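Local coordinates for DUF2442 domain-containing protein (Rhodospirillum rubrum ATCC 11170, PDB 3K8R), which is of unknown function but belongs to the DUF2442 family of small domains and forms a two-fold symmetric pair in the crystal, at the interface of chains A and B. Residues are numbered along the deposited sequence; one frame, centred on the assembly and turned at random. Chains: chain A/B, Uncharacterized protein.

The interface of chains A and B. Residues chain A 49, 51, 94-96, 98; chain B 23-25, 45, 47, 94.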
loop_
_atom_site.group_PDB
_atom_site.type_symbol
_atom_site.label_atom_id
_atom_site.label_comp_id
_atom_site.label_asym_id
_atom_site.label_seq_id
_atom_site.Cartn_x
_atom_site.Cartn_y
_atom_site.Cartn_z
ATOM N N PHE A 49 3.234 -0.726 2.439
ATOM C CA PHE A 49 2.780 0.181 1.384
ATOM C C PHE A 49 3.976 0.930 0.809
ATOM O O PHE A 49 4.795 1.451 1.557
ATOM C CB PHE A 49 1.744 1.165 1.932
ATOM C CG PHE A 49 1.289 2.205 0.936
ATOM C CD1 PHE A 49 0.443 1.860 -0.113
ATOM C CD2 PHE A 49 1.674 3.526 1.071
ATOM C CE1 PHE A 49 0.013 2.807 -1.022
ATOM C CE2 PHE A 49 1.247 4.479 0.169
ATOM C CZ PHE A 49 0.412 4.114 -0.885
ATOM N N PHE A 51 5.082 3.891 -2.150
ATOM C CA PHE A 51 4.642 4.913 -3.107
ATOM C C PHE A 51 5.848 5.675 -3.627
ATOM O O PHE A 51 6.813 5.882 -2.882
ATOM C CB PHE A 51 3.668 5.885 -2.467
ATOM C CG PHE A 51 4.278 6.743 -1.387
ATOM C CD1 PHE A 51 4.416 6.264 -0.092
ATOM C CD2 PHE A 51 4.691 8.043 -1.661
ATOM C CE1 PHE A 51 4.977 7.062 0.919
ATOM C CE2 PHE A 51 5.252 8.852 -0.657
ATOM C CZ PHE A 51 5.394 8.360 0.635
HETATM N N MSE A 94 -2.681 6.150 0.485
HETATM C CA MSE A 94 -3.200 4.804 0.232
HETATM C C MSE A 94 -4.528 4.847 -0.533
HETATM O O MSE A 94 -4.892 3.885 -1.192
HETATM C CB MSE A 94 -3.294 4.010 1.543
HETATM C CG MSE A 94 -1.910 3.843 2.195
HETATM SE SE MSE A 94 -1.803 2.628 3.699
HETATM C CE MSE A 94 -2.287 0.963 2.854
ATOM N N ALA A 95 -5.227 5.978 -0.464
ATOM C CA ALA A 95 -6.479 6.169 -1.194
ATOM C C ALA A 95 -6.203 6.603 -2.631
ATOM O O ALA A 95 -7.128 6.693 -3.445
ATOM C CB ALA A 95 -7.331 7.212 -0.506
ATOM N N GLY A 96 -4.940 6.884 -2.943
ATOM C CA GLY A 96 -4.565 7.358 -4.265
ATOM C C GLY A 96 -4.569 8.877 -4.359
ATOM O O GLY A 96 -4.500 9.429 -5.450
ATOM N N PHE A 98 -2.633 12.216 -3.896
ATOM C CA PHE A 98 -1.270 12.739 -3.780
ATOM C C PHE A 98 -1.171 14.249 -3.540
ATOM O O PHE A 98 -0.074 14.787 -3.397
ATOM C CB PHE A 98 -0.466 12.397 -5.034
ATOM C CG PHE A 98 -0.169 10.934 -5.193
ATOM C CD1 PHE A 98 0.762 10.307 -4.362
ATOM C CD2 PHE A 98 -0.774 10.193 -6.209
ATOM C CE1 PHE A 98 1.054 8.969 -4.513
ATOM C CE2 PHE A 98 -0.481 8.843 -6.377
ATOM C CZ PHE A 98 0.432 8.230 -5.529
ATOM N N ASN B 23 -10.778 7.575 -9.229
ATOM C CA ASN B 23 -10.163 8.247 -8.047
ATOM C C ASN B 23 -9.573 7.256 -7.058
ATOM O O ASN B 23 -9.123 7.646 -5.983
ATOM C CB ASN B 23 -11.234 9.043 -7.310
ATOM C CG ASN B 23 -12.057 9.890 -8.237
ATOM O OD1 ASN B 23 -11.663 10.143 -9.369
ATOM N ND2 ASN B 23 -13.215 10.331 -7.767
ATOM N N GLU B 24 -9.545 5.981 -7.436
ATOM C CA GLU B 24 -9.166 4.904 -6.526
ATOM C C GLU B 24 -7.936 4.115 -7.000
ATOM O O GLU B 24 -7.701 4.009 -8.207
ATOM C CB GLU B 24 -10.360 3.943 -6.460
ATOM C CG GLU B 24 -10.545 3.177 -5.152
ATOM C CD GLU B 24 -11.079 4.062 -4.026
ATOM O OE1 GLU B 24 -11.765 5.070 -4.320
ATOM O OE2 GLU B 24 -10.835 3.735 -2.845
ATOM N N PRO B 25 -7.144 3.562 -6.059
ATOM C CA PRO B 25 -6.039 2.707 -6.482
ATOM C C PRO B 25 -6.626 1.401 -6.994
ATOM O O PRO B 25 -7.599 0.900 -6.426
ATOM C CB PRO B 25 -5.274 2.462 -5.190
ATOM C CG PRO B 25 -6.318 2.603 -4.117
ATOM C CD PRO B 25 -7.143 3.750 -4.598
ATOM N N ASN B 45 -1.329 3.005 -10.201
ATOM C CA ASN B 45 -0.808 4.360 -10.070
ATOM C C ASN B 45 0.637 4.377 -9.617
ATOM O O ASN B 45 1.129 5.416 -9.191
ATOM C CB ASN B 45 -1.646 5.162 -9.072
ATOM C CG ASN B 45 -1.638 4.559 -7.676
ATOM O OD1 ASN B 45 -0.807 3.711 -7.354
ATOM N ND2 ASN B 45 -2.576 4.990 -6.847
ATOM N N CYS B 47 1.908 2.534 -7.065
ATOM C CA CYS B 47 2.100 2.124 -5.676
ATOM C C CYS B 47 2.033 0.617 -5.556
ATOM O O CYS B 47 1.586 -0.080 -6.488
ATOM C CB CYS B 47 1.068 2.754 -4.767
ATOM S SG CYS B 47 1.313 4.478 -4.678
HETATM N N MSE B 94 -6.516 -2.692 2.256
HETATM C CA MSE B 94 -5.738 -1.454 2.471
HETATM C C MSE B 94 -6.339 -0.556 3.553
HETATM O O MSE B 94 -5.650 0.290 4.103
HETATM C CB MSE B 94 -5.557 -0.683 1.165
HETATM C CG MSE B 94 -4.748 -1.478 0.160
HETATM SE SE MSE B 94 -4.425 -0.606 -1.510
HETATM C CE MSE B 94 -3.521 0.996 -0.906
#
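The amide side-chain oxygen OD1 of B:Asn45 accepts a hydrogen bond from the backbone N of B:Cys47, 3.0 Å away, the one bond that grips it among the residues described here. The bond is somewhat bent at the hydrogen (148°), with the donor in the carbonyl plane. It closes an Asx turn in this DUF2442 domain, just ahead of strand 48-51. B:Asn45 carries its amide between the backbone N and the carbonyl carbon (chi1 61°), which turns OD1 forward onto the N of B:Cys47, while ND2 faces CA of A:Gly96. The bond fixes the amide's rotation and should steady B:Cys47, whose side chain enters chain A as an apolar wedge. Packing rather than polar bonding joins the chains in this patch, and the crystal pair may or may not be the form the protein takes in solution.

SG of B:Cys47, anti to its own carbonyl carbon, comes within 3.5 Å of CB of A:Phe51. The rim of A:Phe98 reaches the same sulfur tip-on, with CZ 3.9 Å from SG. A:Phe49 extends its ring with CG anti to the backbone N (chi1 176°), so that CE1 touches CB of B:Cys47 at 3.9 Å. Within chain A, CG of A:Met94 sits 3.6 Å above the centre of that ring and backs one face.

The two selenomethionines, A:Met94 and B:Met94, cross obliquely near the two-fold axis, each chain bent at chi3. The methyl CE of B:Met94 lies 3.9 Å from CB of A:Met94 and also meets CE1 of A:Phe49, its side chain running at about a right angle to that of A:Phe49. Beside them B:Pro25 sets its ring edge against the backbone at the end of helix 90-94: CG lies 3.5 Å from O of A:Met94, while CD faces O of A:Ala95.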